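Local coordinates for protein RPA0582 (Rhodopseudomonas palustris, PDB 3HHL) that is of unknown function but belongs to the DUF1330 family of dimeric alpha-beta-barrel proteins, whose ferredoxin-like chains probably pair through their sheets, at residues G23-M27 with I92-V98; M2-D7 with Q118-S124; M27-L33 with H86-I92. All blocks are in the same frame, centred on the assembly; numbering follows the deposited sequence.

The three contacts illustrate how a four-stranded antiparallel sheet ties together distant parts of a chain. Contacts 1 and 3 share the strands 25-33 and 89-95, the central pair of the sheet; their centres lie about 16 Å apart, and they meet at Met27 and Ile92. Contact 2 brings the N-terminal loop onto the start of strand 121-128, outermost within this chain. Its centre is about 22 Å from that of contact 1 and about 11 Å from that of contact 3, which it touches, among other contacts, through the Glu122-Arg32 salt bridge. In sequence, contact 2 encloses contact 1, which encloses contact 3. The N-terminal loop is thus joined to the outer strand and through it to the central ones.

Contact 1 of 3, residues G23-M27 with I92-V98; sequences GPIHM and IAEYPSV
His26 (chi1 m) donates from NE2 to OE1 of Glu94 (chi1, chi2 t) at 2.7 Å, a His-carboxylate hydrogen bond; ND1 of His26 bonds to an aromatic side chain of the neighbouring subunit. Strands 25-27 and 92-95 run antiparallel, their axes 4.5 Å apart at 154°. Ile25 and Tyr95 form a hydrogen-bonded pair, with Ile25 N to Tyr95 O 3.1 Å and Tyr95 N to Ile25 O 3.0 Å; Met27 and Ala93 form the next, with Met27 N to Ala93 O 2.7 Å and Ala93 N to Met27 O 3.0 Å. His26 and Glu94 make the non-hydrogen-bonded pair between them, CA to CA 4.5 Å. A water joins Gly23 N (2.8 Å) to Pro96 O (2.7 Å). Gly23 has phi/psi 138/160, where a CB would jam against the preceding carbonyl O and be crowded by Pro24 CD. Ser97 N-caps helix 98-106 through OG to Ala100 N.

Most apolar packing lies on the face carrying Ile25, Met27, Ala93 and Tyr95. Ile25 (chi1 p) sets CG1 3.9 Å from Tyr95 CB and CG2 3.9 Å from Val98 CG2; selenomethionine Met27 brings CG to 3.8 Å from Tyr95 CE1. On the other face His26 CB lies 3.8 Å from Ile92 CG2. Phe16 and Phe101 of the covering helices complete the core, the helix-over-sheet packing of a ferredoxin-like alpha-beta fold.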
loop_
_atom_site.group_PDB
_atom_site.type_symbol
_atom_site.label_atom_id
_atom_site.label_comp_id
_atom_site.label_asym_id
_atom_site.label_seq_id
_atom_site.Cartn_x
_atom_site.Cartn_y
_atom_site.Cartn_z
ATOM N N GLY C 23 -4.951 -18.086 10.044
ATOM C CA GLY C 23 -5.390 -17.640 8.736
ATOM C C GLY C 23 -4.235 -16.975 8.028
ATOM O O GLY C 23 -3.293 -16.592 8.641
ATOM N N PRO C 24 -4.302 -16.874 6.714
ATOM C CA PRO C 24 -3.265 -16.222 5.963
ATOM C C PRO C 24 -3.071 -14.804 6.431
ATOM O O PRO C 24 -3.995 -14.193 6.968
ATOM C CB PRO C 24 -3.833 -16.185 4.544
ATOM C CG PRO C 24 -4.801 -17.233 4.497
ATOM C CD PRO C 24 -5.387 -17.360 5.838
ATOM N N ILE C 25 -1.857 -14.324 6.234
ATOM C CA ILE C 25 -1.483 -12.969 6.457
ATOM C C ILE C 25 -1.000 -12.479 5.121
ATOM O O ILE C 25 -0.360 -13.220 4.391
ATOM C CB ILE C 25 -0.363 -12.792 7.512
ATOM C CG1 ILE C 25 0.880 -13.623 7.195
ATOM C CG2 ILE C 25 -0.869 -13.213 8.857
ATOM C CD1 ILE C 25 2.081 -13.332 8.105
ATOM N N HIS C 26 -1.370 -11.255 4.784
ATOM C CA HIS C 26 -0.902 -10.582 3.591
ATOM C C HIS C 26 -0.007 -9.457 3.996
ATOM O O HIS C 26 -0.371 -8.620 4.807
ATOM C CB HIS C 26 -2.072 -10.020 2.791
ATOM C CG HIS C 26 -2.698 -11.020 1.881
ATOM N ND1 HIS C 26 -3.702 -10.694 0.996
ATOM C CD2 HIS C 26 -2.500 -12.360 1.766
ATOM C CE1 HIS C 26 -4.087 -11.792 0.372
ATOM N NE2 HIS C 26 -3.372 -12.817 0.812
HETATM N N MSE C 27 1.168 -9.435 3.414
HETATM C CA MSE C 27 2.184 -8.492 3.773
HETATM C C MSE C 27 2.382 -7.525 2.587
HETATM O O MSE C 27 2.992 -7.864 1.562
HETATM C CB MSE C 27 3.457 -9.235 4.085
HETATM C CG MSE C 27 3.338 -10.268 5.178
HETATM SE SE MSE C 27 2.829 -9.549 6.873
HETATM C CE MSE C 27 4.436 -8.610 7.326
ATOM N N ILE C 92 2.406 -7.570 -2.583
ATOM C CA ILE C 92 1.799 -8.257 -1.460
ATOM C C ILE C 92 2.268 -9.683 -1.468
ATOM O O ILE C 92 2.131 -10.371 -2.490
ATOM C CB ILE C 92 0.249 -8.217 -1.511
ATOM C CG1 ILE C 92 -0.256 -6.744 -1.414
ATOM C CG2 ILE C 92 -0.323 -9.102 -0.422
ATOM C CD1 ILE C 92 -1.784 -6.589 -1.785
ATOM N N ALA C 93 2.817 -10.125 -0.336
ATOM C CA ALA C 93 3.296 -11.506 -0.141
ATOM C C ALA C 93 2.262 -12.110 0.770
ATOM O O ALA C 93 1.899 -11.501 1.768
ATOM C CB ALA C 93 4.713 -11.525 0.515
ATOM N N GLU C 94 1.781 -13.298 0.452
ATOM C CA GLU C 94 0.920 -14.064 1.374
ATOM C C GLU C 94 1.743 -15.129 2.085
ATOM O O GLU C 94 2.575 -15.768 1.471
ATOM C CB GLU C 94 -0.185 -14.743 0.574
ATOM C CG GLU C 94 -0.936 -15.821 1.307
ATOM C CD GLU C 94 -2.259 -16.203 0.643
ATOM O OE1 GLU C 94 -2.843 -15.322 -0.057
ATOM O OE2 GLU C 94 -2.719 -17.373 0.838
ATOM N N TYR C 95 1.491 -15.346 3.374
ATOM C CA TYR C 95 2.053 -16.494 4.091
ATOM C C TYR C 95 0.894 -17.201 4.732
ATOM O O TYR C 95 -0.092 -16.588 5.014
ATOM C CB TYR C 95 3.086 -16.044 5.117
ATOM C CG TYR C 95 4.230 -15.271 4.485
ATOM C CD1 TYR C 95 4.071 -13.937 4.134
ATOM C CD2 TYR C 95 5.466 -15.867 4.241
ATOM C CE1 TYR C 95 5.091 -13.205 3.572
ATOM C CE2 TYR C 95 6.507 -15.140 3.669
ATOM C CZ TYR C 95 6.296 -13.801 3.332
ATOM O OH TYR C 95 7.276 -13.036 2.724
ATOM N N PRO C 96 0.999 -18.513 4.945
ATOM C CA PRO C 96 -0.204 -19.210 5.360
ATOM C C PRO C 96 -0.486 -19.024 6.838
ATOM O O PRO C 96 -1.584 -19.352 7.331
ATOM C CB PRO C 96 0.116 -20.665 5.010
ATOM C CG PRO C 96 1.576 -20.734 4.948
ATOM C CD PRO C 96 2.069 -19.444 4.539
ATOM N N SER C 97 0.499 -18.496 7.547
ATOM C CA SER C 97 0.360 -18.331 8.977
ATOM C C SER C 97 1.423 -17.351 9.424
ATOM O O SER C 97 2.378 -17.090 8.692
ATOM C CB SER C 97 0.606 -19.659 9.706
ATOM O OG SER C 97 1.991 -20.038 9.593
ATOM N N VAL C 98 1.238 -16.836 10.638
ATOM C CA VAL C 98 2.208 -16.027 11.276
ATOM C C VAL C 98 3.459 -16.864 11.527
ATOM O O VAL C 98 4.565 -16.407 11.315
ATOM C CB VAL C 98 1.678 -15.463 12.589
ATOM C CG1 VAL C 98 2.789 -14.811 13.390
ATOM C CG2 VAL C 98 0.573 -14.463 12.312
HETATM O O HOH W 1 -2.637 -19.586 9.842
#

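Contact 2 of 3, residues M2-D7 with Q118-S124; sequences MTGHID and QAAVEDS
Docking of an N-terminal segment against a sheet strand is the principle here: residues 2-7, an irregular loop before helix 10-18, lie against the end of helix 117-120 and the corner at Glu122 and Asp123 in strand 121-128. These two residues both face Arg32 in a classic beta bulge. The CA atoms come nearest at Gly4 and Asp123, 3.9 Å apart. A side chain on Gly4 would clash with Glu122 O and Asp123 CB, so the tight passage suits a glycine.

Two hydrogen bonds fix His5 to the bulge and the residue after it: His5 N donates to Asp123 OD1 at 2.9 Å (Asp123 chi1 t), and Ser124 OG (chi1 p), also bonded to Arg117, donates to His5 O at 2.7 Å. Gly4 CA lies 3.4 Å from Glu122 O in a CA-H...O contact. A water bridges Met2 O (2.5 Å), Gly4 N (3.2 Å) and Glu122 O (3.2 Å). Farther along, Ile6 (chi1 m, chi2 t) lays its CG1 3.5 Å from Val121 O and 4.4 Å from Val121 CG1, and its CG2 lies 4.1 Å from Gln118 CA. At the far end, Gln118 NE2 reaches Asp7 OD2 at 3.2 Å and OD1 at 3.4 Å, both weak bonds.

Asp123 OD1 also forms a salt bridge with Arg125, and Glu122 OE2 one with Arg32. The chemistry implies a mixed attachment: side chains satisfy both backbone groups of His5, water serves Met2 O and Gly4 N, and polar anchors at His5 and Asp7 flank the apolar contact of Ile6.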
loop_
_atom_site.group_PDB
_atom_site.type_symbol
_atom_site.label_atom_id
_atom_site.label_comp_id
_atom_site.label_asym_id
_atom_site.label_seq_id
_atom_site.Cartn_x
_atom_site.Cartn_y
_atom_site.Cartn_z
HETATM N N MSE C 2 17.031 10.345 3.074
HETATM C CA MSE C 2 15.940 9.858 3.972
HETATM C C MSE C 2 16.489 8.894 5.038
HETATM O O MSE C 2 17.059 7.846 4.676
HETATM C CB MSE C 2 14.822 9.149 3.150
HETATM C CG MSE C 2 13.401 9.030 3.840
HETATM SE SE MSE C 2 11.989 10.518 3.591
HETATM C CE MSE C 2 12.500 11.364 1.827
ATOM N N THR C 3 16.344 9.274 6.330
ATOM C CA THR C 3 16.307 8.296 7.469
ATOM C C THR C 3 14.948 7.572 7.407
ATOM O O THR C 3 13.922 8.029 7.943
ATOM C CB THR C 3 16.480 8.929 8.893
ATOM O OG1 THR C 3 17.588 9.830 8.902
ATOM C CG2 THR C 3 16.706 7.840 9.964
ATOM N N GLY C 4 14.941 6.463 6.697
ATOM C CA GLY C 4 13.741 5.715 6.543
ATOM C C GLY C 4 13.689 4.566 7.501
ATOM O O GLY C 4 14.593 4.321 8.283
ATOM N N HIS C 5 12.598 3.845 7.399
ATOM C CA HIS C 5 12.381 2.683 8.178
ATOM C C HIS C 5 12.796 1.525 7.340
ATOM O O HIS C 5 12.271 1.308 6.270
ATOM C CB HIS C 5 10.902 2.611 8.531
ATOM C CG HIS C 5 10.428 3.776 9.340
ATOM N ND1 HIS C 5 10.084 4.981 8.766
ATOM C CD2 HIS C 5 10.248 3.921 10.678
ATOM C CE1 HIS C 5 9.707 5.821 9.717
ATOM N NE2 HIS C 5 9.804 5.206 10.886
ATOM N N ILE C 6 13.742 0.774 7.849
ATOM C CA ILE C 6 14.316 -0.354 7.136
ATOM C C ILE C 6 13.952 -1.668 7.820
ATOM O O ILE C 6 13.607 -2.632 7.173
ATOM C CB ILE C 6 15.825 -0.194 7.100
ATOM C CG1 ILE C 6 16.179 1.068 6.306
ATOM C CG2 ILE C 6 16.522 -1.466 6.580
ATOM C CD1 ILE C 6 17.638 1.600 6.612
ATOM N N ASP C 7 14.049 -1.704 9.135
ATOM C CA ASP C 7 13.820 -2.931 9.884
ATOM C C ASP C 7 12.735 -2.752 10.919
ATOM O O ASP C 7 12.426 -1.655 11.325
ATOM C CB ASP C 7 15.104 -3.368 10.606
ATOM C CG ASP C 7 16.189 -3.901 9.649
ATOM O OD1 ASP C 7 15.934 -4.790 8.771
ATOM O OD2 ASP C 7 17.321 -3.419 9.831
ATOM N N GLN C 118 18.951 -4.879 4.006
ATOM C CA GLN C 118 19.419 -3.828 4.897
ATOM C C GLN C 118 20.286 -2.839 4.161
ATOM O O GLN C 118 20.218 -1.659 4.427
ATOM C CB GLN C 118 20.168 -4.418 6.098
ATOM C CG GLN C 118 19.204 -5.031 7.096
ATOM C CD GLN C 118 19.859 -5.826 8.210
ATOM O OE1 GLN C 118 21.022 -6.233 8.122
ATOM N NE2 GLN C 118 19.087 -6.079 9.264
ATOM N N ALA C 119 21.092 -3.328 3.227
ATOM C CA ALA C 119 21.950 -2.465 2.413
ATOM C C ALA C 119 21.180 -1.732 1.324
ATOM O O ALA C 119 21.581 -0.624 0.936
ATOM C CB ALA C 119 23.078 -3.286 1.801
ATOM N N ALA C 120 20.093 -2.343 0.827
ATOM C CA ALA C 120 19.376 -1.833 -0.352
ATOM C C ALA C 120 18.400 -0.721 -0.014
ATOM O O ALA C 120 18.226 0.218 -0.808
ATOM C CB ALA C 120 18.615 -2.947 -1.050
ATOM N N VAL C 121 17.725 -0.855 1.136
ATOM C CA VAL C 121 16.491 -0.113 1.340
ATOM C C VAL C 121 16.765 1.250 1.968
ATOM O O VAL C 121 17.418 1.354 2.999
ATOM C CB VAL C 121 15.479 -0.928 2.157
ATOM C CG1 VAL C 121 14.255 -0.078 2.509
ATOM C CG2 VAL C 121 15.090 -2.190 1.390
ATOM N N GLU C 122 16.264 2.291 1.328
ATOM C CA GLU C 122 16.352 3.630 1.863
ATOM C C GLU C 122 15.223 3.933 2.838
ATOM O O GLU C 122 15.429 4.631 3.843
ATOM C CB GLU C 122 16.309 4.635 0.718
ATOM C CG GLU C 122 16.811 6.030 1.068
ATOM C CD GLU C 122 16.753 6.954 -0.139
ATOM O OE1 GLU C 122 17.838 7.140 -0.774
ATOM O OE2 GLU C 122 15.619 7.436 -0.454
ATOM N N ASP C 123 14.036 3.429 2.527
ATOM C CA ASP C 123 12.828 3.600 3.356
ATOM C C ASP C 123 11.833 2.591 2.856
ATOM O O ASP C 123 11.873 2.227 1.694
ATOM C CB ASP C 123 12.265 4.995 3.136
ATOM C CG ASP C 123 11.152 5.392 4.116
ATOM O OD1 ASP C 123 10.980 4.810 5.226
ATOM O OD2 ASP C 123 10.450 6.373 3.742
ATOM N N SER C 124 10.959 2.121 3.734
ATOM C CA SER C 124 9.970 1.100 3.365
ATOM C C SER C 124 8.826 1.070 4.328
ATOM O O SER C 124 8.923 1.598 5.418
ATOM C CB SER C 124 10.583 -0.295 3.373
ATOM O OG SER C 124 11.130 -0.586 4.655
HETATM O O HOH W 2 17.839 5.656 5.654
#

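Contact 3 of 3, residues M27-L33 with H86-I92; sequences MLNLVRL and HWDHVFI
Strands 27-33 and 89-92 run antiparallel at 178°, axes 4.7 Å apart. Met27 O meets Ile92 CA at 3.3 Å. Leu28, in a non-hydrogen-bonded pair with Ile92, packs CD1 3.8 Å from Ile92 CG1. Asn29 N donates to Phe91 O (2.7 Å) and Phe91 N to Asn29 O (3.2 Å); Asn29 CB sits over the Phe91 ring, 3.6 Å from its centroid. Leu30, in a non-hydrogen-bonded pair with Val90, sets CD2 3.6 Å from Val90 CG1 and CB over the Trp87 five-membered ring. Val31 faces a classic bulge, its O accepting from Asp88 N (2.7 Å) and His89 N (3.1 Å), its N donating to His89 O (2.9 Å). Arg32 lays CD over the His86 ring, with NH1 bonded to Asp84 O and NE salt-bridged to Glu122 OE2; Leu33 N donates to Asp88 OD2 (2.6 Å). Val90 and Ile92 pack on the neighbouring subunit, consistent with a dimeric alpha-beta barrel. Strands 121-128 and 71-80 flank the pair; Tyr51 of helix 47-64 packs on Val31, Leu33 and Phe91.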
loop_
_atom_site.group_PDB
_atom_site.type_symbol
_atom_site.label_atom_id
_atom_site.label_comp_id
_atom_site.label_asym_id
_atom_site.label_seq_id
_atom_site.Cartn_x
_atom_site.Cartn_y
_atom_site.Cartn_z
HETATM N N MSE C 27 1.168 -9.435 3.414
HETATM C CA MSE C 27 2.184 -8.492 3.773
HETATM C C MSE C 27 2.382 -7.525 2.587
HETATM O O MSE C 27 2.992 -7.864 1.562
HETATM C CB MSE C 27 3.457 -9.235 4.085
HETATM C CG MSE C 27 3.338 -10.268 5.178
HETATM SE SE MSE C 27 2.829 -9.549 6.873
HETATM C CE MSE C 27 4.436 -8.610 7.326
ATOM N N LEU C 28 1.845 -6.315 2.748
ATOM C CA LEU C 28 1.990 -5.257 1.748
ATOM C C LEU C 28 3.318 -4.579 1.944
ATOM O O LEU C 28 3.566 -4.009 3.006
ATOM C CB LEU C 28 0.865 -4.249 1.860
ATOM C CG LEU C 28 0.935 -3.006 0.981
ATOM C CD1 LEU C 28 1.104 -3.337 -0.511
ATOM C CD2 LEU C 28 -0.318 -2.133 1.213
ATOM N N ASN C 29 4.162 -4.647 0.924
ATOM C CA ASN C 29 5.518 -4.089 0.972
ATOM C C ASN C 29 5.584 -2.831 0.081
ATOM O O ASN C 29 5.311 -2.912 -1.136
ATOM C CB ASN C 29 6.525 -5.117 0.417
ATOM C CG ASN C 29 6.876 -6.225 1.397
ATOM O OD1 ASN C 29 7.936 -6.178 2.000
ATOM N ND2 ASN C 29 6.015 -7.249 1.522
ATOM N N LEU C 30 5.947 -1.687 0.650
ATOM C CA LEU C 30 6.278 -0.500 -0.133
ATOM C C LEU C 30 7.784 -0.286 0.031
ATOM O O LEU C 30 8.255 -0.026 1.139
ATOM C CB LEU C 30 5.500 0.718 0.333
ATOM C CG LEU C 30 3.990 0.500 0.550
ATOM C CD1 LEU C 30 3.382 1.721 1.175
ATOM C CD2 LEU C 30 3.205 0.100 -0.731
ATOM N N VAL C 31 8.568 -0.423 -1.037
ATOM C CA VAL C 31 10.018 -0.332 -0.860
ATOM C C VAL C 31 10.667 0.760 -1.701
ATOM O O VAL C 31 10.469 0.812 -2.932
ATOM C CB VAL C 31 10.736 -1.650 -1.210
ATOM C CG1 VAL C 31 12.209 -1.515 -0.849
ATOM C CG2 VAL C 31 10.076 -2.839 -0.512
ATOM N N ARG C 32 11.448 1.616 -1.051
ATOM C CA ARG C 32 12.184 2.636 -1.757
ATOM C C ARG C 32 13.667 2.334 -1.650
ATOM O O ARG C 32 14.205 2.275 -0.551
ATOM C CB ARG C 32 11.884 4.009 -1.180
ATOM C CG ARG C 32 12.496 5.148 -1.989
ATOM C CD ARG C 32 12.014 6.498 -1.478
ATOM N NE ARG C 32 12.842 7.611 -1.935
ATOM C CZ ARG C 32 12.428 8.870 -1.979
ATOM N NH1 ARG C 32 11.185 9.174 -1.621
ATOM N NH2 ARG C 32 13.250 9.814 -2.395
ATOM N N LEU C 33 14.319 2.145 -2.791
ATOM C CA LEU C 33 15.700 1.716 -2.821
ATOM C C LEU C 33 16.709 2.868 -2.826
ATOM O O LEU C 33 16.465 3.927 -3.392
ATOM C CB LEU C 33 15.929 0.843 -4.050
ATOM C CG LEU C 33 15.169 -0.497 -4.121
ATOM C CD1 LEU C 33 15.396 -1.133 -5.477
ATOM C CD2 LEU C 33 15.593 -1.409 -2.997
ATOM N N HIS C 86 7.678 8.062 -3.099
ATOM C CA HIS C 86 7.635 7.177 -4.241
ATOM C C HIS C 86 8.232 5.848 -3.828
ATOM O O HIS C 86 8.982 5.772 -2.879
ATOM C CB HIS C 86 8.321 7.784 -5.475
ATOM C CG HIS C 86 9.805 7.816 -5.388
ATOM N ND1 HIS C 86 10.602 6.812 -5.908
ATOM C CD2 HIS C 86 10.644 8.726 -4.843
ATOM C CE1 HIS C 86 11.872 7.106 -5.679
ATOM N NE2 HIS C 86 11.924 8.262 -5.035
ATOM N N TRP C 87 7.845 4.791 -4.521
ATOM C CA TRP C 87 8.246 3.456 -4.160
ATOM C C TRP C 87 8.733 2.765 -5.416
ATOM O O TRP C 87 8.172 2.968 -6.482
ATOM C CB TRP C 87 7.073 2.718 -3.564
ATOM C CG TRP C 87 6.494 3.411 -2.394
ATOM C CD1 TRP C 87 5.271 3.988 -2.305
ATOM C CD2 TRP C 87 7.101 3.583 -1.134
ATOM N NE1 TRP C 87 5.074 4.517 -1.061
ATOM C CE2 TRP C 87 6.186 4.273 -0.318
ATOM C CE3 TRP C 87 8.324 3.211 -0.606
ATOM C CZ2 TRP C 87 6.472 4.637 0.975
ATOM C CZ3 TRP C 87 8.613 3.564 0.681
ATOM C CH2 TRP C 87 7.699 4.285 1.462
ATOM N N ASP C 88 9.805 1.990 -5.279
ATOM C CA ASP C 88 10.425 1.285 -6.388
ATOM C C ASP C 88 9.818 -0.103 -6.528
ATOM O O ASP C 88 9.701 -0.603 -7.625
ATOM C CB ASP C 88 11.935 1.164 -6.144
ATOM C CG ASP C 88 12.634 2.507 -6.121
ATOM O OD1 ASP C 88 12.468 3.263 -7.088
ATOM O OD2 ASP C 88 13.365 2.809 -5.150
ATOM N N HIS C 89 9.448 -0.728 -5.409
ATOM C CA HIS C 89 8.806 -2.020 -5.444
ATOM C C HIS C 89 7.536 -1.964 -4.617
ATOM O O HIS C 89 7.549 -1.445 -3.505
ATOM C CB HIS C 89 9.712 -3.074 -4.866
ATOM C CG HIS C 89 10.894 -3.362 -5.713
ATOM N ND1 HIS C 89 10.830 -3.388 -7.091
ATOM C CD2 HIS C 89 12.179 -3.645 -5.392
ATOM C CE1 HIS C 89 12.025 -3.669 -7.584
ATOM N NE2 HIS C 89 12.862 -3.819 -6.573
ATOM N N VAL C 90 6.444 -2.491 -5.161
ATOM C CA VAL C 90 5.194 -2.533 -4.442
ATOM C C VAL C 90 4.554 -3.889 -4.706
ATOM O O VAL C 90 4.248 -4.205 -5.825
ATOM C CB VAL C 90 4.254 -1.381 -4.860
ATOM C CG1 VAL C 90 2.988 -1.405 -4.039
ATOM C CG2 VAL C 90 4.917 -0.081 -4.678
ATOM N N PHE C 91 4.373 -4.683 -3.658
ATOM C CA PHE C 91 3.808 -6.041 -3.768
ATOM C C PHE C 91 3.190 -6.496 -2.450
ATOM O O PHE C 91 3.465 -5.912 -1.357
ATOM C CB PHE C 91 4.868 -7.088 -4.194
ATOM C CG PHE C 91 6.018 -7.184 -3.263
ATOM C CD1 PHE C 91 7.043 -6.280 -3.334
ATOM C CD2 PHE C 91 6.059 -8.165 -2.283
ATOM C CE1 PHE C 91 8.149 -6.377 -2.440
ATOM C CE2 PHE C 91 7.123 -8.265 -1.365
ATOM C CZ PHE C 91 8.176 -7.373 -1.450
ATOM N N ILE C 92 2.406 -7.570 -2.583
ATOM C CA ILE C 92 1.799 -8.257 -1.460
ATOM C C ILE C 92 2.268 -9.683 -1.468
ATOM O O ILE C 92 2.131 -10.371 -2.490
ATOM C CB ILE C 92 0.249 -8.217 -1.511
ATOM C CG1 ILE C 92 -0.256 -6.744 -1.414
ATOM C CG2 ILE C 92 -0.323 -9.102 -0.422
ATOM C CD1 ILE C 92 -1.784 -6.589 -1.785
#